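PDB 4XCW: molybdopterin adenylyltransferase from Helicobacter pylori, which probably catalyses the transfer of the adenylyl group of ATP to molybdopterin, giving adenylyl-molybdopterin and diphosphate, a late step in making the molybdenum cofactor. Local coordinates for residues L38-E43 / Y163-E168; T5-V10 / E43-I48; A123-K128 / D157-N162. All blocks are in the same frame, centred on the assembly; numbering follows the deposited sequence.

All three contacts are partly buried, but interaction 2 lies deepest, its centre about 10 Å from the centre of the chain; interaction 3 is about 13 Å and interaction 1 about 16 Å out. Interaction 2 pairs two parallel strands by regular backbone bonds. Interaction 1 shares E43 with it and uses the lead-in to the same strand 42-49, held to a loop by one short bridge and an asparagine amide; P41 O of interaction 1 probably accepts from I6 N of interaction 2. Interaction 3, toward the other end of the sheet on strand 123-126, the last but one, relies on isoleucine packing and a water. N162 ties it to interaction 2 through T5 O.

Interaction 1 of 3, residues L38-E43 / Y163-E168; sequences LLNPLE and YMQVNE
L38 and L39, just past the end of helix 25-37, do most of the touching against residues 163-168, and they face different partners. L38 lays CD2 3.7 Å from M164 CB, with the methionine CG and SD a little further. L39 holds CG beside its backbone N (chi1 -61°), and its two methyls divide the work: CD1 sits 3.3 Å from V166 O, while CD2 packs 3.6 Å from N167 CB, the two side chains crossing at about a right angle. Beside these side-chain contacts the backbones bridge once, L38 opposite V166, and L39 N gives a straight bond of 2.8 Å to Q165 O. Q165 is gripped again at its own N, which donates to N40 OD1 at 2.7 Å, in the plane of that carbonyl and on a lone pair. The other end of the N40 amide, ND2, donates to Y163 O at 3.1 Å with a tilt, and also to Q4 O, so bonds at both ends fix its rotation. N40 and M164 both touch I6 of strand 6-13, and P153 of helix 152-158 lies against M164 and V166; the loop thus lies between that helix and the link from helix 25-37 to strand 42-49.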
loop_
_atom_site.group_PDB
_atom_site.type_symbol
_atom_site.label_atom_id
_atom_site.label_comp_id
_atom_site.label_asym_id
_atom_site.label_seq_id
_atom_site.Cartn_x
_atom_site.Cartn_y
_atom_site.Cartn_z
ATOM N N LEU B 38 23.953 -16.400 -0.186
ATOM C CA LEU B 38 23.901 -17.287 -1.347
ATOM C C LEU B 38 25.134 -18.172 -1.481
ATOM O O LEU B 38 26.257 -17.745 -1.210
ATOM C CB LEU B 38 23.727 -16.466 -2.626
ATOM C CG LEU B 38 22.388 -15.745 -2.770
ATOM C CD1 LEU B 38 22.434 -14.757 -3.918
ATOM C CD2 LEU B 38 21.283 -16.764 -2.983
ATOM N N LEU B 39 24.913 -19.407 -1.918
ATOM C CA LEU B 39 25.994 -20.350 -2.160
ATOM C C LEU B 39 26.480 -20.269 -3.604
ATOM O O LEU B 39 27.592 -20.696 -3.916
ATOM C CB LEU B 39 25.539 -21.774 -1.833
ATOM C CG LEU B 39 25.120 -22.007 -0.379
ATOM C CD1 LEU B 39 24.478 -23.374 -0.213
ATOM C CD2 LEU B 39 26.320 -21.872 0.543
ATOM N N ASN B 40 25.643 -19.717 -4.477
ATOM C CA ASN B 40 25.972 -19.604 -5.897
ATOM C C ASN B 40 27.228 -18.790 -6.142
ATOM O O ASN B 40 27.547 -17.897 -5.361
ATOM C CB ASN B 40 24.823 -18.946 -6.671
ATOM C CG ASN B 40 23.497 -19.634 -6.451
ATOM O OD1 ASN B 40 22.896 -19.511 -5.387
ATOM N ND2 ASN B 40 23.027 -20.359 -7.464
ATOM N N PRO B 41 27.943 -19.091 -7.235
ATOM C CA PRO B 41 28.895 -18.094 -7.724
ATOM C C PRO B 41 28.145 -16.807 -8.047
ATOM O O PRO B 41 27.102 -16.841 -8.708
ATOM C CB PRO B 41 29.490 -18.740 -8.981
ATOM C CG PRO B 41 28.584 -19.892 -9.312
ATOM C CD PRO B 41 27.979 -20.335 -8.022
ATOM N N LEU B 42 28.652 -15.681 -7.561
ATOM C CA LEU B 42 27.956 -14.419 -7.739
ATOM C C LEU B 42 28.753 -13.466 -8.615
ATOM O O LEU B 42 29.982 -13.407 -8.536
ATOM C CB LEU B 42 27.679 -13.771 -6.383
ATOM C CG LEU B 42 26.902 -14.621 -5.380
ATOM C CD1 LEU B 42 26.731 -13.876 -4.064
ATOM C CD2 LEU B 42 25.557 -15.015 -5.958
ATOM N N GLU B 43 28.046 -12.729 -9.462
ATOM C CA GLU B 43 28.660 -11.651 -10.220
ATOM C C GLU B 43 27.880 -10.378 -9.956
ATOM O O GLU B 43 26.679 -10.308 -10.217
ATOM C CB GLU B 43 28.706 -11.973 -11.718
ATOM C CG GLU B 43 29.573 -13.181 -12.052
ATOM C CD GLU B 43 29.999 -13.231 -13.510
ATOM O OE1 GLU B 43 29.785 -12.231 -14.231
ATOM O OE2 GLU B 43 30.551 -14.270 -13.932
ATOM N N TYR B 163 18.455 -20.087 -10.484
ATOM C CA TYR B 163 18.052 -20.750 -9.251
ATOM C C TYR B 163 19.007 -20.479 -8.098
ATOM O O TYR B 163 20.093 -21.053 -8.030
ATOM C CB TYR B 163 17.947 -22.252 -9.493
ATOM C CG TYR B 163 17.282 -23.008 -8.367
ATOM C CD1 TYR B 163 15.905 -23.180 -8.349
ATOM C CD2 TYR B 163 18.028 -23.560 -7.331
ATOM C CE1 TYR B 163 15.287 -23.877 -7.332
ATOM C CE2 TYR B 163 17.415 -24.261 -6.305
ATOM C CZ TYR B 163 16.043 -24.415 -6.312
ATOM O OH TYR B 163 15.419 -25.110 -5.302
ATOM N N MET B 164 18.589 -19.598 -7.195
ATOM C CA MET B 164 19.364 -19.275 -6.010
ATOM C C MET B 164 19.423 -20.439 -5.038
ATOM O O MET B 164 18.401 -21.052 -4.728
ATOM C CB MET B 164 18.768 -18.067 -5.302
ATOM C CG MET B 164 18.992 -16.759 -6.007
ATOM S SD MET B 164 18.082 -15.463 -5.159
ATOM C CE MET B 164 18.653 -14.035 -6.071
ATOM N N GLN B 165 20.625 -20.723 -4.549
ATOM C CA GLN B 165 20.811 -21.731 -3.521
ATOM C C GLN B 165 21.285 -21.061 -2.239
ATOM O O GLN B 165 22.377 -20.496 -2.167
ATOM C CB GLN B 165 21.787 -22.802 -3.990
ATOM C CG GLN B 165 21.425 -23.336 -5.359
ATOM C CD GLN B 165 21.714 -24.809 -5.515
ATOM O OE1 GLN B 165 22.025 -25.500 -4.544
ATOM N NE2 GLN B 165 21.610 -25.301 -6.741
ATOM N N VAL B 166 20.427 -21.127 -1.233
ATOM C CA VAL B 166 20.592 -20.384 0.006
ATOM C C VAL B 166 21.638 -20.985 0.939
ATOM O O VAL B 166 21.728 -22.200 1.080
ATOM C CB VAL B 166 19.244 -20.310 0.728
ATOM C CG1 VAL B 166 19.346 -19.490 1.988
ATOM C CG2 VAL B 166 18.221 -19.717 -0.215
ATOM N N ASN B 167 22.441 -20.118 1.554
ATOM C CA ASN B 167 23.322 -20.523 2.639
ATOM C C ASN B 167 22.509 -20.528 3.929
ATOM O O ASN B 167 22.320 -19.492 4.565
ATOM C CB ASN B 167 24.531 -19.587 2.752
ATOM C CG ASN B 167 25.595 -20.112 3.708
ATOM O OD1 ASN B 167 25.306 -20.892 4.615
ATOM N ND2 ASN B 167 26.836 -19.680 3.507
ATOM N N GLU B 168 22.019 -21.704 4.299
ATOM C CA GLU B 168 21.055 -21.826 5.382
ATOM C C GLU B 168 21.695 -21.591 6.748
ATOM O O GLU B 168 21.004 -21.427 7.751
ATOM C CB GLU B 168 20.385 -23.198 5.311
ATOM C CG GLU B 168 19.718 -23.421 3.959
ATOM C CD GLU B 168 18.947 -24.716 3.872
ATOM O OE1 GLU B 168 19.037 -25.532 4.810
ATOM O OE2 GLU B 168 18.248 -24.916 2.856
HETATM O O HOH W 1 27.884 -17.854 1.080
#

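Interaction 2 of 3, residues T5-V10 / E43-I48; sequences TIHIGV and EFHYEI
H45 N donates to I8 O at 2.7 Å, the shortest backbone bond between these two parallel strands. Four more continue the ladder: E43 N to I6 O, I8 N to E43 O, V10 N to H45 O and E47 N to V10 O. The strand axes diverge by only 16°, and H7, I8, G9 and V10 pair in register with E43, F44, H45 and Y46. The carbonyls also take CA-H...O contacts, such as F44 CA to I8 O at 3.3 Å.

Polar side chains gather on the face that carries H7, E43 and H45. H7 ND1 and H45 NE2 share a hydrogen bond of 3.1 Å in which either ring could donate; the rings meet rim to rim, planes 25° apart, with neither lying over the other. H7 also runs side by side with E43, and its CE1 is 3.2 Å from E43 OE1. That nearby carboxylate would tend to favour a positive charge on the imidazole pair. Further back, T5 CG2 rests 3.7 Å from E43 CG.

On the face of I8, V10, F44 and Y46 the cross-strand contacts are mainly apolar. F44 lies side by side with I8, its CD1 3.8 Å from I8 CB and also near V10 CG2. Y46 has CG anti to its backbone N (chi1 173°); its CD1 is 3.8 Å from V10 CG1 and close to V10 O.

Helix 25-37 covers that face: I8 packs on L34, V10 on I30, and F44 on Q31 and S35, completing a right-handed beta-alpha-beta crossover of the Rossmann-like kind. On the face of H7 and E43, H45 stacks on Y67 and E47 reaches S59 and K62 of helix 53-66. Along its other edge, strand 6-13 pairs through G9 with strand 71-75.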
loop_
_atom_site.group_PDB
_atom_site.type_symbol
_atom_site.label_atom_id
_atom_site.label_comp_id
_atom_site.label_asym_id
_atom_site.label_seq_id
_atom_site.Cartn_x
_atom_site.Cartn_y
_atom_site.Cartn_z
ATOM N N THR B 5 25.267 -19.363 -11.919
ATOM C CA THR B 5 25.752 -18.052 -11.522
ATOM C C THR B 5 24.581 -17.100 -11.363
ATOM O O THR B 5 23.707 -17.016 -12.232
ATOM C CB THR B 5 26.741 -17.480 -12.545
ATOM O OG1 THR B 5 27.828 -18.395 -12.713
ATOM C CG2 THR B 5 27.277 -16.134 -12.072
ATOM N N ILE B 6 24.552 -16.395 -10.242
ATOM C CA ILE B 6 23.520 -15.395 -10.019
ATOM C C ILE B 6 24.112 -14.029 -10.313
ATOM O O ILE B 6 25.134 -13.649 -9.740
ATOM C CB ILE B 6 22.968 -15.438 -8.585
ATOM C CG1 ILE B 6 22.441 -16.841 -8.264
ATOM C CG2 ILE B 6 21.862 -14.393 -8.399
ATOM C CD1 ILE B 6 21.315 -17.303 -9.171
ATOM N N HIS B 7 23.486 -13.309 -11.236
ATOM C CA HIS B 7 23.908 -11.954 -11.548
ATOM C C HIS B 7 23.090 -10.963 -10.740
ATOM O O HIS B 7 21.859 -11.026 -10.709
ATOM C CB HIS B 7 23.784 -11.688 -13.048
ATOM C CG HIS B 7 24.792 -12.429 -13.862
ATOM N ND1 HIS B 7 26.028 -11.902 -14.178
ATOM C CD2 HIS B 7 24.767 -13.670 -14.404
ATOM C CE1 HIS B 7 26.709 -12.778 -14.889
ATOM N NE2 HIS B 7 25.966 -13.861 -15.039
ATOM N N ILE B 8 23.789 -10.065 -10.054
ATOM C CA ILE B 8 23.144 -9.139 -9.134
ATOM C C ILE B 8 23.532 -7.699 -9.434
ATOM O O ILE B 8 24.715 -7.360 -9.457
ATOM C CB ILE B 8 23.507 -9.460 -7.673
ATOM C CG1 ILE B 8 23.005 -10.856 -7.308
ATOM C CG2 ILE B 8 22.900 -8.429 -6.729
ATOM C CD1 ILE B 8 23.266 -11.239 -5.871
ATOM N N GLY B 9 22.530 -6.864 -9.679
ATOM C CA GLY B 9 22.759 -5.448 -9.903
ATOM C C GLY B 9 22.737 -4.678 -8.598
ATOM O O GLY B 9 21.896 -4.922 -7.734
ATOM N N VAL B 10 23.682 -3.758 -8.441
ATOM C CA VAL B 10 23.717 -2.890 -7.268
ATOM C C VAL B 10 23.810 -1.456 -7.761
ATOM O O VAL B 10 24.830 -1.045 -8.309
ATOM C CB VAL B 10 24.895 -3.214 -6.342
ATOM C CG1 VAL B 10 24.830 -2.370 -5.060
ATOM C CG2 VAL B 10 24.905 -4.695 -6.006
ATOM N N GLU B 43 28.046 -12.729 -9.462
ATOM C CA GLU B 43 28.660 -11.651 -10.220
ATOM C C GLU B 43 27.880 -10.378 -9.956
ATOM O O GLU B 43 26.679 -10.308 -10.217
ATOM C CB GLU B 43 28.706 -11.973 -11.718
ATOM C CG GLU B 43 29.573 -13.181 -12.052
ATOM C CD GLU B 43 29.999 -13.231 -13.510
ATOM O OE1 GLU B 43 29.785 -12.231 -14.231
ATOM O OE2 GLU B 43 30.551 -14.270 -13.932
ATOM N N PHE B 44 28.568 -9.379 -9.412
ATOM C CA PHE B 44 27.933 -8.126 -9.050
ATOM C C PHE B 44 28.142 -7.051 -10.108
ATOM O O PHE B 44 29.251 -6.856 -10.606
ATOM C CB PHE B 44 28.456 -7.637 -7.700
ATOM C CG PHE B 44 27.953 -8.435 -6.530
ATOM C CD1 PHE B 44 26.688 -8.209 -6.019
ATOM C CD2 PHE B 44 28.746 -9.403 -5.936
ATOM C CE1 PHE B 44 26.220 -8.938 -4.939
ATOM C CE2 PHE B 44 28.283 -10.132 -4.856
ATOM C CZ PHE B 44 27.018 -9.898 -4.359
ATOM N N HIS B 45 27.061 -6.354 -10.443
ATOM C CA HIS B 45 27.112 -5.265 -11.408
ATOM C C HIS B 45 26.793 -3.959 -10.703
ATOM O O HIS B 45 25.626 -3.623 -10.513
ATOM C CB HIS B 45 26.129 -5.513 -12.551
ATOM C CG HIS B 45 26.375 -6.795 -13.279
ATOM N ND1 HIS B 45 27.262 -6.897 -14.330
ATOM C CD2 HIS B 45 25.860 -8.035 -13.101
ATOM C CE1 HIS B 45 27.277 -8.141 -14.770
ATOM N NE2 HIS B 45 26.436 -8.853 -14.042
ATOM N N TYR B 46 27.837 -3.235 -10.316
ATOM C CA TYR B 46 27.684 -2.054 -9.476
ATOM C C TYR B 46 27.838 -0.771 -10.279
ATOM O O TYR B 46 28.742 -0.653 -11.103
ATOM C CB TYR B 46 28.705 -2.087 -8.338
ATOM C CG TYR B 46 28.760 -0.826 -7.500
ATOM C CD1 TYR B 46 27.744 -0.520 -6.601
ATOM C CD2 TYR B 46 29.836 0.050 -7.594
ATOM C CE1 TYR B 46 27.796 0.625 -5.825
ATOM C CE2 TYR B 46 29.897 1.198 -6.820
ATOM C CZ TYR B 46 28.871 1.480 -5.938
ATOM O OH TYR B 46 28.921 2.616 -5.164
ATOM N N GLU B 47 26.949 0.185 -10.035
ATOM C CA GLU B 47 27.006 1.481 -10.695
ATOM C C GLU B 47 26.555 2.583 -9.755
ATOM O O GLU B 47 25.593 2.411 -9.008
ATOM C CB GLU B 47 26.132 1.499 -11.951
ATOM C CG GLU B 47 26.724 0.785 -13.144
ATOM C CD GLU B 47 25.962 1.069 -14.423
ATOM O OE1 GLU B 47 26.379 0.557 -15.483
ATOM O OE2 GLU B 47 24.952 1.803 -14.368
ATOM N N ILE B 48 27.259 3.706 -9.796
ATOM C CA ILE B 48 26.835 4.910 -9.101
ATOM C C ILE B 48 26.167 5.825 -10.114
ATOM O O ILE B 48 26.760 6.162 -11.135
ATOM C CB ILE B 48 28.014 5.646 -8.436
ATOM C CG1 ILE B 48 28.833 4.680 -7.582
ATOM C CG2 ILE B 48 27.513 6.818 -7.599
ATOM C CD1 ILE B 48 29.976 5.346 -6.830
#

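Interaction 3 of 3, residues A123-K128 / D157-N162; sequences AGIRNK and DLILGN
K128 NZ reaches the backbone of L160 through a single water, donating to it at 2.6 Å, and the water in turn donates to L160 O at 2.7 Å. The extended lysine chain passes the carbonyls of the turn on the way: CG lies 3.4 Å from I159 O, and CD 3.6 Å from L160 O. I159 O also receives a CA-H...O contact from K128. The carbonyls presented here belong to the turn that follows helix 152-158, which closes in a Schellman motif: L160, at positive phi, is the C-prime residue, its N bonds back to D157 O at 3.0 Å, and G161 N bonds to V156 O. I159, the first residue to leave helical geometry, turns its side chain toward residues 123-128. Its CG1 takes the crowded position between backbone N and carbonyl carbon (chi1 71°), and CD1 beyond it comes 3.5 Å from K128 C. The other branch, CG2, meets I125 CD1 at 3.8 Å, the two isoleucines reaching tip to tip. I125 belongs to the antiparallel strand 123-126, beside strand 129-134, and packs on L130 there. P80 of a second subunit touches both I125 and I159.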
loop_
_atom_site.group_PDB
_atom_site.type_symbol
_atom_site.label_atom_id
_atom_site.label_comp_id
_atom_site.label_asym_id
_atom_site.label_seq_id
_atom_site.Cartn_x
_atom_site.Cartn_y
_atom_site.Cartn_z
ATOM N N ALA B 123 9.305 -2.527 -4.640
ATOM C CA ALA B 123 9.891 -3.624 -5.391
ATOM C C ALA B 123 8.968 -3.985 -6.532
ATOM O O ALA B 123 7.760 -3.770 -6.453
ATOM C CB ALA B 123 10.144 -4.817 -4.504
ATOM N N GLY B 124 9.541 -4.512 -7.609
ATOM C CA GLY B 124 8.749 -4.884 -8.762
ATOM C C GLY B 124 9.483 -5.835 -9.680
ATOM O O GLY B 124 10.662 -6.134 -9.479
ATOM N N ILE B 125 8.781 -6.296 -10.707
ATOM C CA ILE B 125 9.333 -7.238 -11.661
ATOM C C ILE B 125 9.543 -6.586 -13.020
ATOM O O ILE B 125 8.646 -5.935 -13.535
ATOM C CB ILE B 125 8.405 -8.450 -11.844
ATOM C CG1 ILE B 125 8.115 -9.109 -10.499
ATOM C CG2 ILE B 125 8.999 -9.430 -12.858
ATOM C CD1 ILE B 125 9.368 -9.577 -9.769
ATOM N N ARG B 126 10.741 -6.742 -13.577
ATOM C CA ARG B 126 10.981 -6.456 -14.987
ATOM C C ARG B 126 11.476 -7.728 -15.651
ATOM O O ARG B 126 12.615 -8.144 -15.431
ATOM C CB ARG B 126 12.006 -5.335 -15.185
ATOM C CG ARG B 126 12.281 -5.062 -16.662
ATOM C CD ARG B 126 13.335 -3.977 -16.888
ATOM N NE ARG B 126 13.603 -3.819 -18.315
ATOM C CZ ARG B 126 12.950 -2.974 -19.100
ATOM N NH1 ARG B 126 12.007 -2.189 -18.591
ATOM N NH2 ARG B 126 13.246 -2.903 -20.389
ATOM N N ASN B 127 10.610 -8.335 -16.456
ATOM C CA ASN B 127 10.904 -9.594 -17.136
ATOM C C ASN B 127 11.352 -10.670 -16.150
ATOM O O ASN B 127 10.555 -11.115 -15.327
ATOM C CB ASN B 127 11.950 -9.372 -18.230
ATOM C CG ASN B 127 11.452 -8.435 -19.311
ATOM O OD1 ASN B 127 10.276 -8.474 -19.680
ATOM N ND2 ASN B 127 12.334 -7.579 -19.814
ATOM N N LYS B 128 12.612 -11.087 -16.227
ATOM C CA LYS B 128 13.101 -12.151 -15.354
ATOM C C LYS B 128 13.930 -11.574 -14.203
ATOM O O LYS B 128 14.757 -12.269 -13.606
ATOM C CB LYS B 128 13.917 -13.161 -16.164
ATOM C CG LYS B 128 13.123 -13.761 -17.323
ATOM C CD LYS B 128 13.878 -14.850 -18.077
ATOM C CE LYS B 128 13.003 -15.430 -19.182
ATOM N NZ LYS B 128 13.621 -16.610 -19.838
ATOM N N ASP B 157 12.508 -17.617 -8.856
ATOM C CA ASP B 157 12.036 -18.840 -9.531
ATOM C C ASP B 157 10.796 -18.568 -10.381
ATOM O O ASP B 157 10.717 -18.987 -11.538
ATOM C CB ASP B 157 11.677 -19.952 -8.541
ATOM C CG ASP B 157 12.863 -20.472 -7.765
ATOM O OD1 ASP B 157 14.018 -20.184 -8.142
ATOM O OD2 ASP B 157 12.620 -21.189 -6.768
ATOM N N LEU B 158 9.819 -17.883 -9.789
ATOM C CA LEU B 158 8.530 -17.676 -10.441
ATOM C C LEU B 158 8.611 -16.795 -11.681
ATOM O O LEU B 158 7.797 -16.940 -12.589
ATOM C CB LEU B 158 7.526 -17.063 -9.463
ATOM C CG LEU B 158 7.078 -17.947 -8.302
ATOM C CD1 LEU B 158 6.178 -17.167 -7.347
ATOM C CD2 LEU B 158 6.368 -19.177 -8.830
ATOM N N ILE B 159 9.571 -15.873 -11.703
ATOM C CA ILE B 159 9.759 -14.987 -12.855
ATOM C C ILE B 159 10.783 -15.563 -13.839
ATOM O O ILE B 159 11.166 -14.915 -14.815
ATOM C CB ILE B 159 10.195 -13.567 -12.411
ATOM C CG1 ILE B 159 11.630 -13.562 -11.893
ATOM C CG2 ILE B 159 9.235 -13.011 -11.373
ATOM C CD1 ILE B 159 12.047 -12.213 -11.264
ATOM N N LEU B 160 11.206 -16.795 -13.564
ATOM C CA LEU B 160 12.071 -17.588 -14.443
ATOM C C LEU B 160 13.518 -17.097 -14.479
ATOM O O LEU B 160 14.221 -17.302 -15.471
ATOM C CB LEU B 160 11.497 -17.638 -15.875
ATOM C CG LEU B 160 10.016 -18.006 -15.983
ATOM C CD1 LEU B 160 9.570 -18.141 -17.447
ATOM C CD2 LEU B 160 9.727 -19.287 -15.207
ATOM N N GLY B 161 13.966 -16.475 -13.390
ATOM C CA GLY B 161 15.375 -16.177 -13.201
ATOM C C GLY B 161 16.153 -17.421 -12.800
ATOM O O GLY B 161 15.585 -18.514 -12.693
ATOM N N ASN B 162 17.457 -17.264 -12.576
ATOM C CA ASN B 162 18.305 -18.399 -12.210
ATOM C C ASN B 162 18.010 -18.878 -10.794
ATOM O O ASN B 162 17.401 -18.168 -9.994
ATOM C CB ASN B 162 19.787 -18.045 -12.342
ATOM C CG ASN B 162 20.203 -17.802 -13.774
ATOM O OD1 ASN B 162 19.588 -18.313 -14.709
ATOM N ND2 ASN B 162 21.259 -17.021 -13.957
HETATM O O HOH W 2 14.231 -18.383 -17.986
#